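Local coordinates for protein gamma-glutamyltranspeptidase (Streptomyces lincolnensis, PDB 6J3A) that probably acts on gamma-glutamyl or related bonds, as an LmbA-like homologue of the gamma-glutamyltranspeptidases with an N-terminal nucleophile hydrolase fold, at residues 56-60 with 454-459; 327-331 with 357-361; 65-69 with 429-433. All coordinates share one frame; numbering follows the deposited sequence.

Interaction 1: residues 56-60 with 454-459; sequences GPAGE and FPLGTR
A58 and L456 are where the two backbones come nearest, with A58 CA 5.4 Å from L456 CA; residues 57-60 run nearly parallel to 454-459 end to end, 8° apart, and 56-60 folds into a type I beta turn from G56 to G59. No direct backbone bond joins the two segments. Water 1 links A58 N to P455 O instead, and water 2 links A58 O to G457 N. The apolar end lies at F454. P57 rests over one face of its ring in a CH-pi contact, P57 CG being 4.0 Å from the ring centroid, while A58 CB comes to the rim near the ring plane, 3.8 Å from F454 CE1. At the other end is a buried salt bridge. R459 folds its chain at chi2 and chi3 and grips E60 side-on, with NE 2.9 Å and NH2 3.0 Å from the same E60 OE2. NH2 comes nearly along the C-O axis of OE2, NE from above the carboxylate plane. Both bonds lie close to the guanidinium plane, but the carboxylate is turned steeply against it, 78° between planes. R459 NH2 is also bonded to S439 OG. Water 3 joins E60 OE1 to R459 N and water 4 joins E60 OE2 to T458 N, so two backbone amides reach the carboxylate through water. W192 of helix 186-200 touches P57, and L188 touches F454. The turn belongs to the connection from helix 36-50 to strand 61-66, a helix-to-sheet link in the alpha-beta-beta-alpha sandwich expected of N-terminal nucleophile hydrolases.

Interaction 2: residues 327-331 with 357-361; sequences PLDEL and PGGRT
P327 and L331 meet P357 in a small apolar contact with a salt bridge, E330 to R360, along its outer edge; it lies on the periphery, the centre of the contact about 26 Å from the centre of the chain, where the short helix 328-331 faces the loop that follows helix 334-341. P327 occupies the N-cap position of that helix, and its carbonyl accepts the L331 amide, L331 N to P327 O 3.1 Å, closing the single turn. On the other segment the P357 ring packs against three residues: P357 CG lies 3.7 Å from P327 CG and 3.8 Å from L331 CD2, and P357 CB packs on E330 CB. W319 of helix 299-319 and Y336 of helix 334-341 also touch P357, which helps to bury this proline, although G358 to T361 after it are exposed. After it the chain reverses through G358 and G359, whose positive phi values suit a type I' beta turn, closed by R360 N to P357 O at 3.2 Å. The turn sends R360 back over the helix. Its chain, bent at chi3, brings NH2 to 3.5 Å from P327 CB, so the proline sits over one face of the guanidinium, and carries the edge of the group to E330. There R360 NH2 lies 3.3 Å from E330 OE2, which it meets from above the carboxylate plane, and a weaker bond runs from NH1 to OE1, nearly straight at 177° but long. Carboxylate and guanidinium are 36° from coplanar. Two long bonds between a partly exposed glutamate and an exposed arginine suggest a modest ion pair, probably screened by solvent; the close fit comes from the prolines and L331, with the charges across the outer side.

Interaction 3: residues 65-69 with 429-433; sequences LAPAG and RWGNM
M433 O takes two bonds, one from A66 N at 3.0 Å across the contact and one from Y37 OH of helix 36-50. The A66 N bond and its return, M433 N to A66 O at 3.1 Å, make A66 and M433 a hydrogen-bonded antiparallel pair, and so join strand 61-66 to strand 433-436. Water 5 lies within bonding distance of A66 O and G431 O but has more acceptors near it than protons to give. A66 CB and M433 CB stand 4.2 Å apart on one face of the pairing, the face on which P494 of strand 493-499 touches both residues; Y37 and L65 meet on the other. Beyond A66 the strand stops at P67, whose ring nitrogen has no hydrogen to give, and the backbone pairing passes to a side chain. N432 belongs to the short turn between strands 424-428 and 433-436, and its backbone N is hydrogen-bonded to D428 OD1. G431, with a positive phi, makes the bend in that turn. Here A68 CB also packs against the carbonyl of the turn, 3.2 Å from W430 O. N432 sets CG anti to its carbonyl carbon (chi1 -59°), which swings the carboxamide across toward the departing chain. N432 OD1 then receives A68 N at 2.7 Å, almost straight at 170°, the amide tilted only 18° from the plane of that side-chain carbonyl.

The segments follow the chain in the order 56-60, 65-69, 327-331, 357-361, 429-433, 454-459, so interaction 2 is nested inside interaction 3, and interaction 3 inside interaction 1. Strand 61-66 ties the two outer contacts together: interaction 1 lies just ahead of it and interaction 3 at its far end, their centres about 29 Å apart. Interaction 2 stands off among the outer helices, its centre about 34 Å from each of the others, and no two contacts touch. Residues 384-420 are not modelled, and interactions 1 and 3 both bring chain from before that gap against chain from after it, consistent with this family, whose precursor is typically cut autocatalytically into two interlocked subunits.

Interaction 1: residues 56-60 with 454-459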
ATOM      1  N   GLY A  56       9.993  -2.329 -21.563  1.00 24.21           N
ATOM      2  CA  GLY A  56       9.879  -3.624 -22.200  1.00 23.54           C
ATOM      3  C   GLY A  56      11.227  -4.315 -22.195  1.00 22.99           C
ATOM      4  O   GLY A  56      12.225  -3.685 -21.865  1.00 22.10           O
ATOM      5  N   PRO A  57      11.266  -5.610 -22.551  1.00 23.25           N
ATOM      6  CA  PRO A  57      12.492  -6.407 -22.440  1.00 24.45           C
ATOM      7  C   PRO A  57      13.692  -5.966 -23.305  1.00 25.59           C
ATOM      8  O   PRO A  57      14.831  -6.191 -22.906  1.00 25.25           O
ATOM      9  CB  PRO A  57      12.032  -7.824 -22.828  1.00 24.60           C
ATOM     10  CG  PRO A  57      10.564  -7.828 -22.610  1.00 24.40           C
ATOM     11  CD  PRO A  57      10.122  -6.439 -22.966  1.00 24.04           C
ATOM     12  N   ALA A  58      13.435  -5.339 -24.454  1.00 27.79           N
ATOM     13  CA  ALA A  58      14.501  -4.844 -25.341  1.00 28.82           C
ATOM     14  C   ALA A  58      14.887  -3.382 -25.069  1.00 30.78           C
ATOM     15  O   ALA A  58      15.549  -2.740 -25.889  1.00 31.25           O
ATOM     16  CB  ALA A  58      14.098  -5.023 -26.792  1.00 29.04           C
ATOM     17  N   GLY A  59      14.484  -2.864 -23.911  1.00 32.01           N
ATOM     18  CA  GLY A  59      14.898  -1.546 -23.446  1.00 31.90           C
ATOM     19  C   GLY A  59      16.201  -1.602 -22.659  1.00 32.00           C
ATOM     20  O   GLY A  59      17.103  -2.388 -22.977  1.00 30.32           O
ATOM     21  N   GLU A  60      16.276  -0.775 -21.616  1.00 32.27           N
ATOM     22  CA  GLU A  60      17.513  -0.509 -20.872  1.00 32.61           C
ATOM     23  C   GLU A  60      17.259  -0.466 -19.396  1.00 32.06           C
ATOM     24  O   GLU A  60      16.123  -0.332 -18.974  1.00 32.08           O
ATOM     25  CB  GLU A  60      18.068   0.867 -21.233  1.00 33.33           C
ATOM     26  CG  GLU A  60      18.318   1.051 -22.706  1.00 34.95           C
ATOM     27  CD  GLU A  60      17.256   1.801 -23.469  1.00 34.58           C
ATOM     28  OE1 GLU A  60      17.407   1.795 -24.695  1.00 35.75           O
ATOM     29  OE2 GLU A  60      16.307   2.381 -22.894  1.00 34.26           O
ATOM     30  N   PHE A 454       7.322  -8.113 -28.372  1.00 28.42           N
ATOM     31  CA  PHE A 454       7.697  -6.773 -27.894  1.00 28.07           C
ATOM     32  C   PHE A 454       8.589  -6.076 -28.922  1.00 27.89           C
ATOM     33  O   PHE A 454       9.210  -6.750 -29.740  1.00 27.64           O
ATOM     34  CB  PHE A 454       8.409  -6.841 -26.531  1.00 26.97           C
ATOM     35  CG  PHE A 454       9.591  -7.765 -26.516  1.00 26.67           C
ATOM     36  CD1 PHE A 454      10.848  -7.323 -26.912  1.00 26.28           C
ATOM     37  CD2 PHE A 454       9.445  -9.091 -26.122  1.00 26.04           C
ATOM     38  CE1 PHE A 454      11.935  -8.187 -26.901  1.00 25.99           C
ATOM     39  CE2 PHE A 454      10.532  -9.954 -26.110  1.00 25.58           C
ATOM     40  CZ  PHE A 454      11.778  -9.502 -26.499  1.00 25.19           C
ATOM     41  N   PRO A 455       8.666  -4.726 -28.871  1.00 27.77           N
ATOM     42  CA  PRO A 455       9.485  -3.956 -29.794  1.00 27.11           C
ATOM     43  C   PRO A 455      10.894  -3.621 -29.298  1.00 27.32           C
ATOM     44  O   PRO A 455      11.225  -3.806 -28.132  1.00 25.77           O
ATOM     45  CB  PRO A 455       8.689  -2.658 -29.934  1.00 27.17           C
ATOM     46  CG  PRO A 455       8.034  -2.477 -28.607  1.00 27.59           C
ATOM     47  CD  PRO A 455       7.907  -3.832 -27.970  1.00 27.79           C
ATOM     48  N   LEU A 456      11.689  -3.100 -30.222  1.00 28.80           N
ATOM     49  CA  LEU A 456      12.968  -2.471 -29.919  1.00 29.31           C
ATOM     50  C   LEU A 456      12.813  -1.085 -29.281  1.00 29.29           C
ATOM     51  O   LEU A 456      11.755  -0.430 -29.373  1.00 28.79           O
ATOM     52  CB  LEU A 456      13.799  -2.342 -31.198  1.00 30.18           C
ATOM     53  CG  LEU A 456      14.412  -3.647 -31.715  1.00 30.62           C
ATOM     54  CD1 LEU A 456      14.712  -3.548 -33.202  1.00 31.35           C
ATOM     55  CD2 LEU A 456      15.677  -3.988 -30.948  1.00 30.60           C
ATOM     56  N   GLY A 457      13.903  -0.649 -28.656  1.00 28.13           N
ATOM     57  CA  GLY A 457      13.945   0.614 -27.931  1.00 27.94           C
ATOM     58  C   GLY A 457      14.122   1.816 -28.830  1.00 27.42           C
ATOM     59  O   GLY A 457      14.103   1.691 -30.050  1.00 28.44           O
ATOM     60  N   THR A 458      14.276   2.984 -28.215  1.00 26.53           N
ATOM     61  CA  THR A 458      14.420   4.246 -28.939  1.00 26.44           C
ATOM     62  C   THR A 458      15.379   5.228 -28.250  1.00 26.49           C
ATOM     63  O   THR A 458      15.184   6.450 -28.333  1.00 25.62           O
ATOM     64  CB  THR A 458      13.057   4.941 -29.079  1.00 26.37           C
ATOM     65  OG1 THR A 458      12.495   5.152 -27.777  1.00 26.30           O
ATOM     66  CG2 THR A 458      12.095   4.106 -29.938  1.00 26.75           C
ATOM     67  N   ARG A 459      16.415   4.710 -27.587  1.00 26.28           N
ATOM     68  CA  ARG A 459      17.257   5.562 -26.727  1.00 26.59           C
ATOM     69  C   ARG A 459      18.273   6.401 -27.497  1.00 26.76           C
ATOM     70  O   ARG A 459      18.681   7.459 -27.017  1.00 27.70           O
ATOM     71  CB  ARG A 459      17.956   4.744 -25.642  1.00 26.64           C
ATOM     72  CG  ARG A 459      18.480   5.537 -24.436  1.00 26.95           C
ATOM     73  CD  ARG A 459      17.400   6.224 -23.613  1.00 27.43           C
ATOM     74  NE  ARG A 459      16.395   5.276 -23.139  1.00 27.80           N
ATOM     75  CZ  ARG A 459      15.341   5.574 -22.389  1.00 28.57           C
ATOM     76  NH1 ARG A 459      15.111   6.823 -21.997  1.00 29.04           N
ATOM     77  NH2 ARG A 459      14.496   4.609 -22.039  1.00 29.73           N
TER
HETATM   78  O   HOH W   1      10.702  -4.280 -25.432  1.00 20.44           O
HETATM   79  O   HOH W   2      16.823  -1.209 -27.679  1.00 42.39           O
HETATM   80  O   HOH W   3      17.203   1.598 -27.214  1.00 19.52           O
HETATM   81  O   HOH W   4      14.704   2.962 -25.233  1.00 27.89           O

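Interaction 2: residues 327-331 with 357-361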
ATOM      1  N   PRO A 327      34.651  15.846 -17.579  1.00 35.72           N
ATOM      2  CA  PRO A 327      35.447  16.366 -16.491  1.00 36.30           C
ATOM      3  C   PRO A 327      34.581  16.440 -15.234  1.00 37.31           C
ATOM      4  O   PRO A 327      34.227  17.522 -14.760  1.00 37.92           O
ATOM      5  CB  PRO A 327      35.861  17.741 -17.015  1.00 35.65           C
ATOM      6  CG  PRO A 327      34.672  18.192 -17.781  1.00 35.99           C
ATOM      7  CD  PRO A 327      34.021  16.947 -18.335  1.00 36.16           C
ATOM      8  N   LEU A 328      34.265  15.269 -14.696  1.00 37.43           N
ATOM      9  CA  LEU A 328      33.338  15.154 -13.573  1.00 38.20           C
ATOM     10  C   LEU A 328      33.922  15.688 -12.259  1.00 37.16           C
ATOM     11  O   LEU A 328      33.274  16.474 -11.567  1.00 35.61           O
ATOM     12  CB  LEU A 328      32.916  13.693 -13.413  1.00 38.85           C
ATOM     13  CG  LEU A 328      31.809  13.384 -12.409  1.00 38.68           C
ATOM     14  CD1 LEU A 328      30.507  14.059 -12.800  1.00 38.70           C
ATOM     15  CD2 LEU A 328      31.630  11.881 -12.292  1.00 39.29           C
ATOM     16  N   ASP A 329      35.135  15.246 -11.934  1.00 38.30           N
ATOM     17  CA  ASP A 329      35.868  15.702 -10.736  1.00 38.86           C
ATOM     18  C   ASP A 329      35.859  17.215 -10.618  1.00 38.94           C
ATOM     19  O   ASP A 329      35.575  17.757  -9.558  1.00 39.49           O
ATOM     20  CB  ASP A 329      37.324  15.242 -10.768  1.00 39.19           C
ATOM     21  CG  ASP A 329      37.465  13.735 -10.804  1.00 41.34           C
ATOM     22  OD1 ASP A 329      36.536  13.016 -10.373  1.00 41.62           O
ATOM     23  OD2 ASP A 329      38.524  13.273 -11.280  1.00 44.35           O
ATOM     24  N   GLU A 330      36.166  17.881 -11.725  1.00 38.56           N
ATOM     25  CA  GLU A 330      36.189  19.343 -11.785  1.00 39.77           C
ATOM     26  C   GLU A 330      34.800  19.970 -11.625  1.00 36.90           C
ATOM     27  O   GLU A 330      34.647  20.971 -10.926  1.00 34.41           O
ATOM     28  CB  GLU A 330      36.888  19.803 -13.079  1.00 42.07           C
ATOM     29  CG  GLU A 330      38.395  19.547 -13.033  1.00 44.60           C
ATOM     30  CD  GLU A 330      39.060  19.464 -14.394  1.00 47.05           C
ATOM     31  OE1 GLU A 330      39.539  18.371 -14.750  1.00 50.43           O
ATOM     32  OE2 GLU A 330      39.118  20.481 -15.104  1.00 48.36           O
ATOM     33  N   LEU A 331      33.801  19.353 -12.250  1.00 36.09           N
ATOM     34  CA  LEU A 331      32.400  19.774 -12.138  1.00 35.19           C
ATOM     35  C   LEU A 331      31.825  19.660 -10.717  1.00 34.16           C
ATOM     36  O   LEU A 331      30.929  20.421 -10.350  1.00 34.10           O
ATOM     37  CB  LEU A 331      31.550  18.972 -13.126  1.00 35.90           C
ATOM     38  CG  LEU A 331      31.771  19.351 -14.600  1.00 36.09           C
ATOM     39  CD1 LEU A 331      31.313  18.226 -15.520  1.00 36.85           C
ATOM     40  CD2 LEU A 331      31.071  20.651 -14.968  1.00 34.85           C
ATOM     41  N   PRO A 357      34.639  23.904 -16.697  1.00 41.09           N
ATOM     42  CA  PRO A 357      35.506  23.032 -15.884  1.00 41.87           C
ATOM     43  C   PRO A 357      36.941  22.970 -16.401  1.00 42.74           C
ATOM     44  O   PRO A 357      37.167  22.544 -17.535  1.00 41.94           O
ATOM     45  CB  PRO A 357      34.846  21.648 -16.008  1.00 42.02           C
ATOM     46  CG  PRO A 357      33.963  21.735 -17.203  1.00 42.18           C
ATOM     47  CD  PRO A 357      33.481  23.157 -17.226  1.00 41.60           C
ATOM     48  N   GLY A 358      37.884  23.417 -15.573  1.00 43.13           N
ATOM     49  CA  GLY A 358      39.312  23.393 -15.903  1.00 45.40           C
ATOM     50  C   GLY A 358      39.726  24.350 -17.000  1.00 46.20           C
ATOM     51  O   GLY A 358      40.731  24.122 -17.678  1.00 47.02           O
ATOM     52  N   GLY A 359      38.943  25.412 -17.179  1.00 46.14           N
ATOM     53  CA  GLY A 359      39.133  26.351 -18.283  1.00 46.76           C
ATOM     54  C   GLY A 359      38.618  25.910 -19.655  1.00 47.12           C
ATOM     55  O   GLY A 359      38.687  26.693 -20.608  1.00 46.02           O
ATOM     56  N   ARG A 360      38.092  24.683 -19.769  1.00 47.13           N
ATOM     57  CA  ARG A 360      37.608  24.157 -21.052  1.00 46.70           C
ATOM     58  C   ARG A 360      36.412  24.964 -21.553  1.00 47.64           C
ATOM     59  O   ARG A 360      35.554  25.357 -20.763  1.00 48.35           O
ATOM     60  CB  ARG A 360      37.236  22.676 -20.938  1.00 46.41           C
ATOM     61  CG  ARG A 360      38.433  21.739 -20.891  1.00 47.79           C
ATOM     62  CD  ARG A 360      38.017  20.269 -21.027  1.00 48.98           C
ATOM     63  NE  ARG A 360      38.841  19.393 -20.190  1.00 50.07           N
ATOM     64  CZ  ARG A 360      38.827  19.376 -18.853  1.00 50.98           C
ATOM     65  NH1 ARG A 360      39.623  18.546 -18.194  1.00 50.58           N
ATOM     66  NH2 ARG A 360      38.032  20.189 -18.157  1.00 52.22           N
ATOM     67  N   THR A 361      36.387  25.235 -22.858  1.00 48.04           N
ATOM     68  CA  THR A 361      35.305  25.990 -23.484  1.00 48.08           C
ATOM     69  C   THR A 361      34.182  25.018 -23.807  1.00 47.78           C
ATOM     70  O   THR A 361      34.419  23.947 -24.381  1.00 45.20           O
ATOM     71  CB  THR A 361      35.744  26.680 -24.790  1.00 49.59           C
ATOM     72  OG1 THR A 361      36.985  27.366 -24.584  1.00 51.64           O
ATOM     73  CG2 THR A 361      34.678  27.685 -25.264  1.00 49.98           C
TER

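Interaction 3: residues 65-69 with 429-433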
ATOM      1  N   LEU A  65      23.536  -1.300  -7.021  1.00 28.74           N
ATOM      2  CA  LEU A  65      23.475  -2.335  -6.004  1.00 29.64           C
ATOM      3  C   LEU A  65      24.371  -1.964  -4.818  1.00 30.11           C
ATOM      4  O   LEU A  65      25.412  -1.328  -4.982  1.00 30.15           O
ATOM      5  CB  LEU A  65      23.824  -3.713  -6.576  1.00 29.73           C
ATOM      6  CG  LEU A  65      25.056  -3.905  -7.471  1.00 30.67           C
ATOM      7  CD1 LEU A  65      25.507  -5.364  -7.426  1.00 31.14           C
ATOM      8  CD2 LEU A  65      24.807  -3.497  -8.921  1.00 30.67           C
ATOM      9  N   ALA A  66      23.929  -2.349  -3.626  1.00 30.43           N
ATOM     10  CA  ALA A  66      24.659  -2.099  -2.390  1.00 30.88           C
ATOM     11  C   ALA A  66      24.543  -3.347  -1.533  1.00 31.80           C
ATOM     12  O   ALA A  66      23.745  -3.362  -0.594  1.00 31.45           O
ATOM     13  CB  ALA A  66      24.076  -0.898  -1.665  1.00 30.42           C
ATOM     14  N   PRO A  67      25.323  -4.411  -1.863  1.00 34.39           N
ATOM     15  CA  PRO A  67      25.312  -5.659  -1.067  1.00 35.86           C
ATOM     16  C   PRO A  67      25.693  -5.409   0.398  1.00 36.79           C
ATOM     17  O   PRO A  67      26.523  -4.552   0.677  1.00 37.82           O
ATOM     18  CB  PRO A  67      26.347  -6.560  -1.768  1.00 35.60           C
ATOM     19  CG  PRO A  67      26.683  -5.893  -3.057  1.00 35.46           C
ATOM     20  CD  PRO A  67      26.387  -4.432  -2.883  1.00 35.13           C
ATOM     21  N   ALA A  68      25.077  -6.149   1.312  1.00 39.05           N
ATOM     22  CA  ALA A  68      25.186  -5.896   2.753  1.00 42.00           C
ATOM     23  C   ALA A  68      26.584  -5.456   3.195  1.00 43.80           C
ATOM     24  O   ALA A  68      26.767  -4.339   3.693  1.00 45.82           O
ATOM     25  CB  ALA A  68      24.745  -7.125   3.532  1.00 41.82           C
ATOM     26  N   GLY A  69      27.564  -6.320   2.970  1.00 44.43           N
ATOM     27  CA  GLY A  69      28.932  -6.050   3.410  1.00 47.68           C
ATOM     28  C   GLY A  69      29.676  -4.990   2.605  1.00 48.97           C
ATOM     29  O   GLY A  69      30.203  -4.030   3.167  1.00 49.18           O
ATOM     30  N   ARG A 429      16.275  -8.922   4.134  1.00 34.51           N
ATOM     31  CA  ARG A 429      16.534  -9.206   5.557  1.00 36.44           C
ATOM     32  C   ARG A 429      18.024  -9.180   5.932  1.00 36.35           C
ATOM     33  O   ARG A 429      18.376  -8.934   7.090  1.00 36.75           O
ATOM     34  CB  ARG A 429      15.907 -10.553   5.960  1.00 38.05           C
ATOM     35  CG  ARG A 429      16.636 -11.781   5.434  1.00 40.50           C
ATOM     36  CD  ARG A 429      15.853 -13.068   5.636  1.00 42.55           C
ATOM     37  NE  ARG A 429      15.592 -13.358   7.046  1.00 45.01           N
ATOM     38  CZ  ARG A 429      15.065 -14.495   7.508  1.00 47.57           C
ATOM     39  NH1 ARG A 429      14.858 -14.640   8.817  1.00 48.23           N
ATOM     40  NH2 ARG A 429      14.741 -15.487   6.678  1.00 48.37           N
ATOM     41  N   TRP A 430      18.881  -9.439   4.947  1.00 34.68           N
ATOM     42  CA  TRP A 430      20.324  -9.337   5.125  1.00 33.79           C
ATOM     43  C   TRP A 430      20.851  -7.911   4.946  1.00 31.80           C
ATOM     44  O   TRP A 430      22.017  -7.659   5.208  1.00 32.38           O
ATOM     45  CB  TRP A 430      21.045 -10.285   4.171  1.00 34.13           C
ATOM     46  CG  TRP A 430      20.618 -11.686   4.337  1.00 35.13           C
ATOM     47  CD1 TRP A 430      21.092 -12.584   5.243  1.00 35.36           C
ATOM     48  CD2 TRP A 430      19.613 -12.365   3.579  1.00 35.79           C
ATOM     49  NE1 TRP A 430      20.443 -13.785   5.102  1.00 36.53           N
ATOM     50  CE2 TRP A 430      19.533 -13.683   4.082  1.00 36.40           C
ATOM     51  CE3 TRP A 430      18.776 -11.992   2.520  1.00 35.74           C
ATOM     52  CZ2 TRP A 430      18.646 -14.635   3.556  1.00 36.08           C
ATOM     53  CZ3 TRP A 430      17.889 -12.931   2.000  1.00 35.97           C
ATOM     54  CH2 TRP A 430      17.835 -14.242   2.519  1.00 36.25           C
ATOM     55  N   GLY A 431      20.004  -6.988   4.509  1.00 30.62           N
ATOM     56  CA  GLY A 431      20.408  -5.596   4.319  1.00 30.78           C
ATOM     57  C   GLY A 431      20.916  -5.233   2.932  1.00 30.44           C
ATOM     58  O   GLY A 431      21.305  -4.089   2.705  1.00 30.89           O
ATOM     59  N   ASN A 432      20.910  -6.184   1.994  1.00 30.23           N
ATOM     60  CA  ASN A 432      21.275  -5.898   0.597  1.00 29.03           C
ATOM     61  C   ASN A 432      20.262  -4.886   0.055  1.00 29.00           C
ATOM     62  O   ASN A 432      19.079  -4.964   0.381  1.00 30.16           O
ATOM     63  CB  ASN A 432      21.238  -7.167  -0.261  1.00 28.66           C
ATOM     64  CG  ASN A 432      22.171  -8.266   0.242  1.00 28.51           C
ATOM     65  OD1 ASN A 432      23.348  -8.025   0.468  1.00 28.22           O
ATOM     66  ND2 ASN A 432      21.645  -9.481   0.404  1.00 27.90           N
ATOM     67  N   MET A 433      20.720  -3.926  -0.733  1.00 28.15           N
ATOM     68  CA  MET A 433      19.813  -2.995  -1.398  1.00 29.00           C
ATOM     69  C   MET A 433      20.061  -2.995  -2.886  1.00 29.46           C
ATOM     70  O   MET A 433      21.152  -3.361  -3.349  1.00 31.03           O
ATOM     71  CB  MET A 433      19.976  -1.577  -0.876  1.00 29.58           C
ATOM     72  CG  MET A 433      19.869  -1.475   0.628  1.00 30.28           C
ATOM     73  SD  MET A 433      20.100   0.217   1.187  1.00 31.26           S
ATOM     74  CE  MET A 433      18.418   0.785   1.121  1.00 31.61           C
TER
HETATM   75  O   HOH W   5      24.173  -2.672   1.907  1.00 31.47           O